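Local structure of alpha-1,3-glucanase (Streptomyces thermodiastaticus, 7C7D) at residues 114-119 against 186-191; 142-148 against 159-163; 122-126 against 138-142; 67-71 against 99-103; 72-78 against 90-94. The protein hydrolyses the alpha-1,3-glucosidic linkages of alpha-1,3-glucan, as the thermostable catalytic unit of a family 87 glycoside hydrolase. One frame throughout, in Å; residues are numbered along the deposited sequence. Where two conformers were deposited one is given.

Contact 1 (114-119 against 186-191); sequences VAYSVP and VQVTVD. With CA (calcium ion), chain C.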
# COMPACT_ATOMS: atom_id res chain seq x y z
N VAL A 114 -6.97 -13.16 -6.85
CA VAL A 114 -7.40 -13.72 -5.57
C VAL A 114 -6.29 -13.56 -4.54
O VAL A 114 -5.16 -13.99 -4.78
CB VAL A 114 -7.79 -15.20 -5.72
CG1 VAL A 114 -8.24 -15.76 -4.37
CG2 VAL A 114 -8.88 -15.36 -6.75
N ALA A 115 -6.62 -12.97 -3.40
CA ALA A 115 -5.71 -12.92 -2.26
C ALA A 115 -5.99 -14.12 -1.37
O ALA A 115 -7.15 -14.38 -1.02
CB ALA A 115 -5.90 -11.61 -1.48
N TYR A 116 -4.94 -14.85 -1.02
CA TYR A 116 -5.11 -16.15 -0.37
C TYR A 116 -3.86 -16.44 0.45
O TYR A 116 -2.82 -15.81 0.27
CB TYR A 116 -5.29 -17.25 -1.42
CG TYR A 116 -3.97 -17.49 -2.12
CD1 TYR A 116 -3.56 -16.67 -3.17
CD2 TYR A 116 -3.08 -18.45 -1.65
CE1 TYR A 116 -2.32 -16.82 -3.76
CE2 TYR A 116 -1.83 -18.60 -2.23
CZ TYR A 116 -1.46 -17.79 -3.28
OH TYR A 116 -0.22 -17.95 -3.86
N SER A 117 -3.96 -17.46 1.30
CA SER A 117 -2.81 -18.02 2.00
C SER A 117 -2.88 -19.54 1.94
O SER A 117 -3.97 -20.12 1.98
CB SER A 117 -2.83 -17.58 3.47
OG SER A 117 -1.71 -18.06 4.19
N VAL A 118 -1.73 -20.20 1.82
CA VAL A 118 -1.63 -21.64 2.03
C VAL A 118 -0.57 -21.88 3.09
O VAL A 118 0.27 -21.00 3.35
CB VAL A 118 -1.31 -22.40 0.71
CG1 VAL A 118 -2.41 -22.20 -0.31
CG2 VAL A 118 0.06 -22.01 0.18
N PRO A 119 -0.56 -23.06 3.72
CA PRO A 119 0.39 -23.30 4.80
C PRO A 119 1.83 -23.21 4.33
O PRO A 119 2.17 -23.58 3.20
CB PRO A 119 0.03 -24.71 5.28
CG PRO A 119 -1.40 -24.87 4.92
CD PRO A 119 -1.53 -24.16 3.60
N VAL A 186 -4.62 -28.66 -1.85
CA VAL A 186 -3.98 -27.96 -0.75
C VAL A 186 -5.07 -27.15 -0.08
O VAL A 186 -6.02 -26.70 -0.73
CB VAL A 186 -2.80 -27.07 -1.23
CG1 VAL A 186 -3.29 -25.99 -2.21
CG2 VAL A 186 -2.06 -26.45 -0.05
N GLN A 187 -4.95 -26.96 1.23
CA GLN A 187 -5.92 -26.16 1.97
C GLN A 187 -5.63 -24.68 1.70
O GLN A 187 -4.51 -24.22 1.91
CB GLN A 187 -5.81 -26.46 3.46
CG GLN A 187 -6.84 -25.76 4.33
CD GLN A 187 -6.51 -25.93 5.80
OE1 GLN A 187 -5.54 -25.37 6.30
NE2 GLN A 187 -7.31 -26.73 6.50
N VAL A 188 -6.64 -23.95 1.23
CA VAL A 188 -6.45 -22.56 0.81
C VAL A 188 -7.36 -21.68 1.65
O VAL A 188 -8.56 -21.92 1.73
CB VAL A 188 -6.76 -22.37 -0.69
CG1 VAL A 188 -6.44 -20.93 -1.11
CG2 VAL A 188 -5.98 -23.37 -1.54
N THR A 189 -6.78 -20.65 2.25
CA THR A 189 -7.55 -19.64 2.96
C THR A 189 -7.74 -18.47 2.01
O THR A 189 -6.77 -17.79 1.66
CB THR A 189 -6.85 -19.24 4.25
OG1 THR A 189 -6.78 -20.40 5.10
CG2 THR A 189 -7.63 -18.14 4.98
N VAL A 190 -8.97 -18.27 1.55
CA VAL A 190 -9.29 -17.25 0.56
C VAL A 190 -9.76 -15.99 1.27
O VAL A 190 -10.70 -16.03 2.07
CB VAL A 190 -10.34 -17.76 -0.44
CG1 VAL A 190 -10.63 -16.70 -1.49
CG2 VAL A 190 -9.87 -19.06 -1.09
N ASP A 191 -9.12 -14.86 0.96
CA ASP A 191 -9.41 -13.60 1.64
C ASP A 191 -10.43 -12.75 0.88
O ASP A 191 -11.45 -12.33 1.43
CB ASP A 191 -8.10 -12.84 1.81
CG ASP A 191 -8.28 -11.51 2.50
OD1 ASP A 191 -9.38 -11.24 3.05
OD2 ASP A 191 -7.30 -10.72 2.51
CA CA C . -11.56 -10.98 3.63
O HOH W 1 -4.73 -22.16 4.38
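Asp191 grips the calcium ion twice, through its side-chain OD1 at 2.3 Å and its own backbone O at 2.6 Å; Glu63, Glu65, Ser88 and Gln91 complete the protein part of the site. The same residue also takes part in the strand pairing, since Asp191 N donates to Ala115 O at 2.8 Å. Further along, Ser117 and Thr189 form an antiparallel hydrogen-bonded pair: Ser117 N reaches Thr189 O at 2.9 Å, and Thr189 N returns to Ser117 O, also at 2.9 Å. A water bridges the end of the pairing, donating to Ser117 O and to Gln187 O, 3.2 Å from each, and lying 2.8 Å from Thr189 OG1. Strands 109-117 and 188-196 are neighbours in one sheet of the antiparallel beta-sandwich that precedes the parallel beta-helix, and strand 92-95 flanks 188-196 on its other edge. Tyr116 faces Val190 as a non-hydrogen-bonded pair, their CA atoms 4.4 Å apart, so the backbones come close here and Tyr116 CA sits 3.1 Å from Thr189 O. The tyrosine hydroxyl leads away to Thr142 N. Outward lies apolar packing, mostly of valines: Val114 CG1 meets Val190 CG1 at 3.9 Å, Tyr116 CB meets Val188 CG1 at 3.9 Å, and Val118 CG1 meets Val188 CG2 at 4.0 Å. Past the strand end, Pro119 CD rests 4.3 Å from Val186 CG2.

Contact 2 (142-148 against 159-163); sequences TSKYSYV and HHFYD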
# COMPACT_ATOMS: atom_id res chain seq x y z
N THR A 142 0.64 -20.66 -3.64
CA THR A 142 1.89 -21.07 -3.03
C THR A 142 2.17 -20.25 -1.78
O THR A 142 1.60 -19.17 -1.57
CB THR A 142 3.07 -20.93 -4.01
OG1 THR A 142 4.26 -21.42 -3.39
CG2 THR A 142 3.26 -19.47 -4.42
N SER A 143 3.04 -20.81 -0.94
CA SER A 143 3.59 -20.13 0.23
C SER A 143 4.97 -19.56 -0.03
O SER A 143 5.55 -18.93 0.87
CB SER A 143 3.65 -21.09 1.42
OG SER A 143 4.44 -22.24 1.10
N LYS A 144 5.49 -19.72 -1.25
CA LYS A 144 6.87 -19.34 -1.56
C LYS A 144 7.15 -17.88 -1.25
O LYS A 144 8.23 -17.55 -0.74
CB LYS A 144 7.17 -19.65 -3.03
CG LYS A 144 8.50 -19.10 -3.50
CD LYS A 144 8.77 -19.41 -4.96
CE LYS A 144 10.14 -18.90 -5.36
NZ LYS A 144 10.45 -19.16 -6.79
N TYR A 145 6.20 -16.99 -1.53
CA TYR A 145 6.40 -15.56 -1.38
C TYR A 145 5.91 -15.03 -0.05
O TYR A 145 5.91 -13.81 0.17
CB TYR A 145 5.74 -14.80 -2.54
CG TYR A 145 6.10 -15.39 -3.87
CD1 TYR A 145 7.34 -15.15 -4.44
CD2 TYR A 145 5.21 -16.21 -4.56
CE1 TYR A 145 7.69 -15.70 -5.66
CE2 TYR A 145 5.54 -16.76 -5.78
CZ TYR A 145 6.78 -16.51 -6.32
OH TYR A 145 7.11 -17.06 -7.54
N SER A 146 5.49 -15.92 0.84
CA SER A 146 4.83 -15.58 2.09
C SER A 146 5.67 -16.05 3.27
O SER A 146 6.66 -16.77 3.11
CB SER A 146 3.43 -16.23 2.14
OG SER A 146 2.61 -15.75 1.08
N TYR A 147 5.25 -15.64 4.48
CA TYR A 147 5.88 -16.03 5.74
C TYR A 147 7.27 -15.42 5.86
O TYR A 147 8.29 -16.10 5.70
CB TYR A 147 5.88 -17.55 5.94
CG TYR A 147 4.49 -18.14 5.87
CD1 TYR A 147 3.68 -18.17 6.99
CD2 TYR A 147 3.99 -18.63 4.68
CE1 TYR A 147 2.39 -18.70 6.93
CE2 TYR A 147 2.71 -19.15 4.60
CZ TYR A 147 1.92 -19.19 5.73
OH TYR A 147 0.65 -19.70 5.67
N VAL A 148 7.29 -14.12 6.14
CA VAL A 148 8.50 -13.30 6.14
C VAL A 148 8.81 -12.91 7.57
O VAL A 148 7.94 -12.41 8.29
CB VAL A 148 8.29 -12.05 5.26
CG1 VAL A 148 9.47 -11.11 5.38
CG2 VAL A 148 8.04 -12.45 3.81
N HIS A 159 5.17 -12.44 9.37
CA HIS A 159 4.09 -11.71 8.72
C HIS A 159 4.05 -12.10 7.24
O HIS A 159 4.76 -13.01 6.80
CB HIS A 159 4.21 -10.20 8.96
CG HIS A 159 5.54 -9.62 8.55
ND1 HIS A 159 6.64 -9.64 9.38
CD2 HIS A 159 5.93 -9.00 7.41
CE1 HIS A 159 7.65 -9.06 8.76
NE2 HIS A 159 7.25 -8.65 7.57
N HIS A 160 3.21 -11.40 6.48
CA HIS A 160 3.14 -11.60 5.03
C HIS A 160 2.60 -12.99 4.69
O HIS A 160 3.19 -13.73 3.90
CB HIS A 160 4.51 -11.35 4.39
CG HIS A 160 4.47 -10.81 3.00
ND1 HIS A 160 4.10 -9.51 2.71
CD2 HIS A 160 4.81 -11.38 1.82
CE1 HIS A 160 4.19 -9.32 1.40
NE2 HIS A 160 4.63 -10.44 0.84
N PHE A 161 1.47 -13.36 5.31
CA PHE A 161 0.93 -14.70 5.16
C PHE A 161 0.23 -14.91 3.83
O PHE A 161 0.10 -16.05 3.37
CB PHE A 161 -0.08 -14.99 6.27
CG PHE A 161 0.43 -14.71 7.65
CD1 PHE A 161 1.65 -15.22 8.06
CD2 PHE A 161 -0.30 -13.94 8.53
CE1 PHE A 161 2.13 -14.96 9.33
CE2 PHE A 161 0.17 -13.67 9.79
CZ PHE A 161 1.39 -14.19 10.20
N TYR A 162 -0.28 -13.84 3.23
CA TYR A 162 -1.09 -13.93 2.03
C TYR A 162 -0.25 -13.64 0.79
O TYR A 162 0.93 -13.29 0.87
CB TYR A 162 -2.30 -12.97 2.12
CG TYR A 162 -3.29 -13.37 3.20
CD1 TYR A 162 -3.08 -13.00 4.52
CD2 TYR A 162 -4.41 -14.14 2.90
CE1 TYR A 162 -3.96 -13.38 5.52
CE2 TYR A 162 -5.30 -14.54 3.89
CZ TYR A 162 -5.06 -14.15 5.20
OH TYR A 162 -5.94 -14.55 6.18
N ASP A 163 -0.88 -13.81 -0.36
CA ASP A 163 -0.28 -13.66 -1.67
C ASP A 163 -1.44 -13.44 -2.63
O ASP A 163 -2.59 -13.72 -2.30
CB ASP A 163 0.49 -14.94 -2.03
CG ASP A 163 1.27 -14.82 -3.29
OD1 ASP A 163 1.97 -13.80 -3.44
OD2 ASP A 163 1.20 -15.76 -4.12
O HOH W 2 0.57 -18.27 1.27
O HOH W 3 5.60 -11.32 -1.51
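Ser146, with chi1 in the m well, directs its hydroxyl across the gap, where Ser146 OG donates to Tyr162 O at 3.0 Å. Its backbone closes a type I turn begun at Ser143, and just upstream Thr142 OG1 accepts from Lys144 N at 3.0 Å in an ST turn. His160 is unusual twice over: its phi is positive, and its chi1 of -149° lies between wells. This swings the imidazole so that its edge meets the other segment, with His160 CD2 3.1 Å from Tyr145 O, and a water 3.0 Å from Tyr145 O lies 2.7 Å from His160 NE2. Val148 CG2 packs on His160 CB at 3.7 Å. Tyr147 also has a positive phi; its CB points away, yet the m rotamer brings the ring back, so Tyr147 CE1 lies 3.7 Å from Phe161 CD1 with the ring planes oblique at 49°. Backbone bonds hold these two bends together: Tyr147 N to His160 O at 2.9 Å, Val148 N to His159 O at 2.8 Å and His159 N to Val148 O at 3.0 Å, the last two making a single antiparallel bridge. Both segments belong to the long connection between strands 133-142 and 163-169 of the sandwich, which lies against the beta-helix: Tyr145 and Lys144 reach Glu296, His160 binds Asn402, Asp163 binds His326, and Tyr147 turns back to Val118 beyond strand 109-117.

Contact 3 (122-126 against 138-142); sequences QSGTL and SLTVT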
# COMPACT_ATOMS: atom_id res chain seq x y z
N GLN A 122 4.00 -25.35 1.60
CA GLN A 122 3.10 -26.06 0.70
C GLN A 122 2.72 -25.19 -0.49
O GLN A 122 2.88 -23.97 -0.49
CB GLN A 122 1.84 -26.52 1.43
CG GLN A 122 2.14 -27.48 2.57
CD GLN A 122 0.89 -27.87 3.33
OE1 GLN A 122 -0.20 -27.43 2.99
NE2 GLN A 122 1.05 -28.69 4.35
N SER A 123 2.20 -25.86 -1.51
CA SER A 123 1.75 -25.19 -2.72
C SER A 123 0.76 -26.11 -3.42
O SER A 123 0.65 -27.29 -3.10
CB SER A 123 2.91 -24.82 -3.64
OG SER A 123 3.57 -25.99 -4.08
N GLY A 124 0.04 -25.54 -4.38
CA GLY A 124 -0.89 -26.33 -5.16
C GLY A 124 -1.64 -25.45 -6.13
O GLY A 124 -1.10 -24.47 -6.65
N THR A 125 -2.89 -25.80 -6.40
CA THR A 125 -3.71 -25.04 -7.31
C THR A 125 -5.09 -24.87 -6.71
O THR A 125 -5.46 -25.56 -5.76
CB THR A 125 -3.82 -25.70 -8.69
OG1 THR A 125 -4.30 -27.04 -8.52
CG2 THR A 125 -2.47 -25.73 -9.39
N LEU A 126 -5.83 -23.94 -7.28
CA LEU A 126 -7.20 -23.65 -6.88
C LEU A 126 -8.03 -23.65 -8.16
O LEU A 126 -7.76 -22.87 -9.07
CB LEU A 126 -7.25 -22.29 -6.19
CG LEU A 126 -8.52 -21.86 -5.46
CD1 LEU A 126 -8.96 -22.85 -4.39
CD2 LEU A 126 -8.30 -20.49 -4.84
N SER A 138 -6.36 -23.31 -13.80
CA SER A 138 -6.52 -23.13 -12.37
C SER A 138 -5.58 -22.03 -11.91
O SER A 138 -4.67 -21.62 -12.62
CB SER A 138 -6.20 -24.43 -11.62
OG SER A 138 -4.87 -24.83 -11.89
N LEU A 139 -5.83 -21.56 -10.69
CA LEU A 139 -4.96 -20.57 -10.08
C LEU A 139 -3.82 -21.30 -9.38
O LEU A 139 -4.05 -22.28 -8.67
CB LEU A 139 -5.73 -19.74 -9.07
CG LEU A 139 -6.80 -18.80 -9.62
CD1 LEU A 139 -7.86 -18.52 -8.57
CD2 LEU A 139 -6.17 -17.51 -10.10
N THR A 140 -2.60 -20.82 -9.57
CA THR A 140 -1.47 -21.34 -8.82
C THR A 140 -1.45 -20.68 -7.44
O THR A 140 -1.52 -19.45 -7.34
CB THR A 140 -0.17 -21.04 -9.56
OG1 THR A 140 -0.21 -21.68 -10.85
CG2 THR A 140 1.04 -21.56 -8.77
N VAL A 141 -1.37 -21.49 -6.39
CA VAL A 141 -1.32 -20.99 -5.03
C VAL A 141 -0.06 -21.53 -4.36
O VAL A 141 0.27 -22.71 -4.50
CB VAL A 141 -2.58 -21.33 -4.22
CG1 VAL A 141 -3.77 -20.50 -4.70
CG2 VAL A 141 -2.91 -22.80 -4.31
N THR A 142 0.64 -20.66 -3.64
CA THR A 142 1.89 -21.07 -3.03
C THR A 142 2.17 -20.25 -1.78
O THR A 142 1.60 -19.17 -1.57
CB THR A 142 3.07 -20.93 -4.01
OG1 THR A 142 4.26 -21.42 -3.39
CG2 THR A 142 3.26 -19.47 -4.42
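Gln122 leads in from a loop, its backbone O 4.0 Å from Thr142 CA. At Ser123 the strand begins, facing Thr142 in a non-hydrogen-bonded pair whose CA atoms are 4.1 Å apart; Ser123 CB comes within 3.7 Å of Thr142 OG1, a hydroxyl already engaged by Lys144 N. Gly124 follows with two backbone bonds, Gly124 N to Val141 O at 2.8 Å and Val141 N to Gly124 O at 3.0 Å. Beside this glycine, Val141 CG2 comes to 3.7 Å of Thr125 N. Thr125 returns to the face of Ser123, its CB 3.5 Å from Ser138 OG in the conformer given, while its hydroxyl binds Asn185; Thr125 CA approaches Leu139 O to 3.1 Å. Leu126 repeats the bonded pattern with Leu139: Leu126 N to Leu139 O and Leu139 N to Leu126 O are both 2.8 Å. Its side chain joins the opposite, apolar face, where Leu126 CB touches Leu139 CB at 4.1 Å and Val141 CG1 at 4.2 Å. Leu139 and Val141 in turn pack on Val114 and Tyr116 of the other sheet. This is an antiparallel beta hairpin, strands 123-130 and 133-142, forming one border of a beta-sandwich sheet with one face turned into the core.

Contact 4 (67-71 against 99-103); sequences ATTTG and QRVEF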
# COMPACT_ATOMS: atom_id res chain seq x y z
N ALA A 67 -19.23 -14.30 0.45
CA ALA A 67 -19.65 -15.21 -0.59
C ALA A 67 -20.22 -16.48 0.04
O ALA A 67 -20.20 -16.66 1.25
CB ALA A 67 -18.49 -15.50 -1.55
N THR A 68 -20.76 -17.35 -0.81
CA THR A 68 -21.39 -18.58 -0.33
C THR A 68 -20.35 -19.69 -0.34
O THR A 68 -19.67 -19.89 -1.35
CB THR A 68 -22.56 -18.94 -1.24
OG1 THR A 68 -23.47 -17.84 -1.26
CG2 THR A 68 -23.27 -20.19 -0.74
N THR A 69 -20.21 -20.39 0.78
CA THR A 69 -19.07 -21.29 0.94
C THR A 69 -19.44 -22.56 1.69
O THR A 69 -20.38 -22.59 2.49
CB THR A 69 -17.90 -20.59 1.67
OG1 THR A 69 -16.73 -21.41 1.59
CG2 THR A 69 -18.22 -20.36 3.13
N THR A 70 -18.66 -23.61 1.42
CA THR A 70 -18.69 -24.83 2.21
C THR A 70 -17.47 -24.94 3.11
O THR A 70 -17.28 -25.97 3.77
CB THR A 70 -18.81 -26.06 1.31
OG1 THR A 70 -17.69 -26.10 0.41
CG2 THR A 70 -20.11 -26.02 0.52
N GLY A 71 -16.62 -23.91 3.15
CA GLY A 71 -15.48 -23.85 4.04
C GLY A 71 -15.83 -23.17 5.35
O GLY A 71 -16.99 -23.04 5.73
N GLN A 99 -13.87 -28.12 -0.61
CA GLN A 99 -14.68 -26.99 -0.25
C GLN A 99 -14.46 -25.87 -1.24
O GLN A 99 -13.43 -25.79 -1.91
CB GLN A 99 -14.40 -26.58 1.22
CG GLN A 99 -14.70 -27.75 2.21
CD GLN A 99 -14.27 -27.52 3.64
OE1 GLN A 99 -13.46 -26.65 3.95
NE2 GLN A 99 -14.78 -28.36 4.53
N ARG A 100 -15.47 -25.04 -1.36
CA ARG A 100 -15.51 -24.04 -2.40
C ARG A 100 -16.06 -22.75 -1.82
O ARG A 100 -16.72 -22.74 -0.78
CB ARG A 100 -16.36 -24.50 -3.58
CG ARG A 100 -17.79 -24.82 -3.22
CD ARG A 100 -18.50 -25.54 -4.35
NE ARG A 100 -19.51 -26.50 -3.89
CZ ARG A 100 -19.28 -27.79 -3.66
NH1 ARG A 100 -18.07 -28.30 -3.83
NH2 ARG A 100 -20.27 -28.57 -3.25
N VAL A 101 -15.76 -21.67 -2.52
CA VAL A 101 -16.39 -20.40 -2.24
C VAL A 101 -16.95 -19.89 -3.56
O VAL A 101 -16.24 -19.88 -4.57
CB VAL A 101 -15.43 -19.40 -1.57
CG1 VAL A 101 -14.17 -19.22 -2.40
CG2 VAL A 101 -16.11 -18.06 -1.35
N GLU A 102 -18.23 -19.54 -3.56
CA GLU A 102 -18.96 -19.18 -4.77
C GLU A 102 -19.25 -17.69 -4.71
O GLU A 102 -20.06 -17.25 -3.88
CB GLU A 102 -20.25 -19.99 -4.84
CG GLU A 102 -21.08 -19.72 -6.08
CD GLU A 102 -22.30 -20.61 -6.15
OE1 GLU A 102 -22.40 -21.55 -5.33
OE2 GLU A 102 -23.15 -20.37 -7.02
N PHE A 103 -18.60 -16.93 -5.58
CA PHE A 103 -18.76 -15.49 -5.62
C PHE A 103 -19.85 -15.12 -6.61
O PHE A 103 -19.94 -15.70 -7.70
CB PHE A 103 -17.46 -14.83 -6.10
CG PHE A 103 -16.33 -14.92 -5.12
CD1 PHE A 103 -16.14 -13.94 -4.17
CD2 PHE A 103 -15.44 -15.98 -5.17
CE1 PHE A 103 -15.09 -14.02 -3.28
CE2 PHE A 103 -14.39 -16.07 -4.28
CZ PHE A 103 -14.21 -15.08 -3.33
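Short strand 68-69 borders the five-stranded antiparallel sheet of the sandwich domain, and here it pairs with its neighbour, strand 100-104. The regular part is one hydrogen-bonded pair: Glu102 N donates to Thr68 O at 2.7 Å, and Thr68 N to Glu102 O at a longer 3.2 Å. Then side chains take a hand. Arg100 O receives two donors, Thr69 OG1 at 2.7 Å and Thr70 N at 3.1 Å, while Thr70 OG1 accepts from Arg100 N at 3.0 Å, standing in for the backbone carbonyl that would normally do so. Thr69 OG1 also accepts from Gly71 N at 2.9 Å, an ST turn where the chain leaves this sheet for strand 72-74. On the outer surface Thr70 CG2 lies over one face of the Arg100 guanidinium, whose NH1 is bound by Gln182. At the other end Ala67 is wedged in: its CB is 3.5 Å from Val101 CG2 and makes a CH-pi contact with Phe103, 4.2 Å from Ala67 CB to the ring centroid. Thr69 and Val101 share the face that meets strand 92-95 of the opposing sheet, whereas Thr68 and Glu102 point the other way. Alternation of this kind, one face to the interior and one to solvent, with a chain crossing from sheet to sheet at the border, is what a beta-sandwich edge looks like.

Contact 5 (72-78 against 90-94); sequences TKIGPDY and RQAVR. With CA (calcium ion), chain C.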
# COMPACT_ATOMS: atom_id res chain seq x y z
N THR A 72 -14.79 -22.74 6.06
CA THR A 72 -14.91 -22.24 7.42
C THR A 72 -14.43 -20.80 7.47
O THR A 72 -13.28 -20.51 7.12
CB THR A 72 -14.07 -23.09 8.38
OG1 THR A 72 -14.46 -24.46 8.28
CG2 THR A 72 -14.24 -22.60 9.82
N LYS A 73 -15.29 -19.89 7.93
CA LYS A 73 -14.89 -18.50 8.08
C LYS A 73 -13.95 -18.35 9.26
O LYS A 73 -14.16 -18.95 10.32
CB LYS A 73 -16.14 -17.63 8.30
CG LYS A 73 -15.94 -16.14 8.01
CD LYS A 73 -17.24 -15.34 8.21
CE LYS A 73 -18.28 -15.62 7.12
NZ LYS A 73 -19.48 -14.71 7.18
N ILE A 74 -12.88 -17.57 9.08
CA ILE A 74 -11.97 -17.21 10.16
C ILE A 74 -12.09 -15.72 10.41
O ILE A 74 -12.45 -14.94 9.52
CB ILE A 74 -10.50 -17.62 9.91
CG1 ILE A 74 -9.88 -16.83 8.75
CG2 ILE A 74 -10.41 -19.13 9.69
CD1 ILE A 74 -8.37 -16.99 8.66
N GLY A 75 -11.80 -15.31 11.65
CA GLY A 75 -11.90 -13.92 12.04
C GLY A 75 -13.32 -13.54 12.40
O GLY A 75 -14.23 -14.38 12.38
N PRO A 76 -13.55 -12.27 12.74
CA PRO A 76 -12.54 -11.20 12.77
C PRO A 76 -11.56 -11.32 13.93
O PRO A 76 -11.93 -11.76 15.02
CB PRO A 76 -13.38 -9.93 12.93
CG PRO A 76 -14.64 -10.38 13.58
CD PRO A 76 -14.90 -11.76 13.05
N ASP A 77 -10.31 -10.95 13.69
CA ASP A 77 -9.29 -10.93 14.73
C ASP A 77 -8.27 -9.88 14.32
O ASP A 77 -7.87 -9.83 13.16
CB ASP A 77 -8.61 -12.30 14.84
CG ASP A 77 -7.83 -12.48 16.13
OD1 ASP A 77 -7.66 -11.50 16.89
OD2 ASP A 77 -7.38 -13.62 16.37
N TYR A 78 -7.90 -9.01 15.26
CA TYR A 78 -6.87 -8.00 15.05
C TYR A 78 -5.55 -8.37 15.68
O TYR A 78 -4.56 -7.65 15.50
CB TYR A 78 -7.34 -6.64 15.60
CG TYR A 78 -8.49 -6.03 14.84
CD1 TYR A 78 -9.78 -6.53 14.97
CD2 TYR A 78 -8.29 -4.95 13.99
CE1 TYR A 78 -10.84 -5.97 14.27
CE2 TYR A 78 -9.33 -4.39 13.29
CZ TYR A 78 -10.60 -4.90 13.43
OH TYR A 78 -11.65 -4.34 12.73
N ARG A 90 -10.33 -8.45 8.08
CA ARG A 90 -9.95 -9.29 9.21
C ARG A 90 -10.62 -10.65 9.18
O ARG A 90 -10.69 -11.33 10.21
CB ARG A 90 -10.18 -8.59 10.56
CG ARG A 90 -9.70 -7.16 10.60
CD ARG A 90 -8.21 -7.02 10.24
NE ARG A 90 -7.87 -5.61 10.32
CZ ARG A 90 -6.73 -5.10 10.77
NH1 ARG A 90 -5.73 -5.89 11.14
NH2 ARG A 90 -6.60 -3.78 10.84
N GLN A 91 -11.12 -11.06 8.01
CA GLN A 91 -11.83 -12.32 7.87
C GLN A 91 -11.46 -12.95 6.54
O GLN A 91 -11.12 -12.27 5.57
CB GLN A 91 -13.35 -12.11 7.90
CG GLN A 91 -13.86 -11.57 9.21
CD GLN A 91 -15.24 -11.01 9.06
OE1 GLN A 91 -16.23 -11.73 9.20
NE2 GLN A 91 -15.33 -9.72 8.75
N ALA A 92 -11.54 -14.28 6.49
CA ALA A 92 -11.26 -15.04 5.29
C ALA A 92 -12.00 -16.37 5.41
O ALA A 92 -12.67 -16.63 6.42
CB ALA A 92 -9.74 -15.25 5.12
N VAL A 93 -11.88 -17.21 4.39
CA VAL A 93 -12.57 -18.50 4.37
C VAL A 93 -11.55 -19.59 4.12
O VAL A 93 -10.88 -19.60 3.08
CB VAL A 93 -13.67 -18.53 3.30
CG1 VAL A 93 -14.33 -19.89 3.28
CG2 VAL A 93 -14.72 -17.44 3.56
N ARG A 94 -11.42 -20.51 5.08
CA ARG A 94 -10.50 -21.63 4.96
C ARG A 94 -11.20 -22.76 4.20
O ARG A 94 -12.27 -23.22 4.62
CB ARG A 94 -10.08 -22.13 6.34
CG ARG A 94 -9.08 -23.28 6.28
CD ARG A 94 -8.52 -23.60 7.66
NE ARG A 94 -9.52 -24.21 8.53
CZ ARG A 94 -9.97 -23.66 9.66
NH1 ARG A 94 -9.50 -22.49 10.06
NH2 ARG A 94 -10.88 -24.29 10.38
CA CA C . -11.56 -10.98 3.63
O HOH W 4 -12.80 -25.57 6.26
O HOH W 5 -3.53 -5.69 13.73
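Arg90 lays its aliphatic stem over the ring of Tyr78: Arg90 CG sits 3.9 Å from the ring centroid, a CH-pi contact, and Arg90 NE is 3.5 Å from Tyr78 CE2, which lies over the guanidinium face. The charged end continues to the beta-helix, forming a salt bridge with Asp424 and a hydrogen bond to Thr425 O. Next comes a tight passage at Gly75, whose positive phi suits glycine; a CB there would collide with Arg90 O. A cis peptide leads into Pro76, whose CA is only 3.2 Å from Arg90 O. From there the chains pair as antiparallel strands. Ile74 N donates to Ala92 O at 2.8 Å and Ala92 N to Ile74 O at 3.2 Å; Arg94 N gives to Thr72 O at 2.8 Å and Thr72 N to Arg94 O at 2.9 Å. Ile74 CG1 packs on Ala92 CB at 4.0 Å, and Thr72 CB lies over the Arg94 guanidinium. Just before strand 92-95, Gln91 turns its backbone O to the calcium ion at 2.4 Å, joining Glu63, Glu65, Ser88 and Asp191. The antiparallel pairing of strands 72-74 and 92-95 is consistent with the galactose-binding-like beta-sandwich suggested by the family of this domain.

Overall arrangement
All five contacts lie in the N-terminal sandwich domain. Along the chain contact 5 is nested inside the loop closed by contact 4, and contacts 3 and 2 follow in series within the loop closed by contact 1. Contacts 1 and 5 (centres about 12 Å apart) share one sheet through neighbouring strands 188-196 and 92-95, and both bind the calcium ion. Contacts 3 and 4, about 17 Å apart between centres, occupy the two borders of the facing sheet. Contact 2 shares Thr142 with contact 3 and lies about 10 Å from contact 1, centre to centre. Contacts 2 and 5 both send side chains to the beta-helix, so the sandwich meets it in at least these two places.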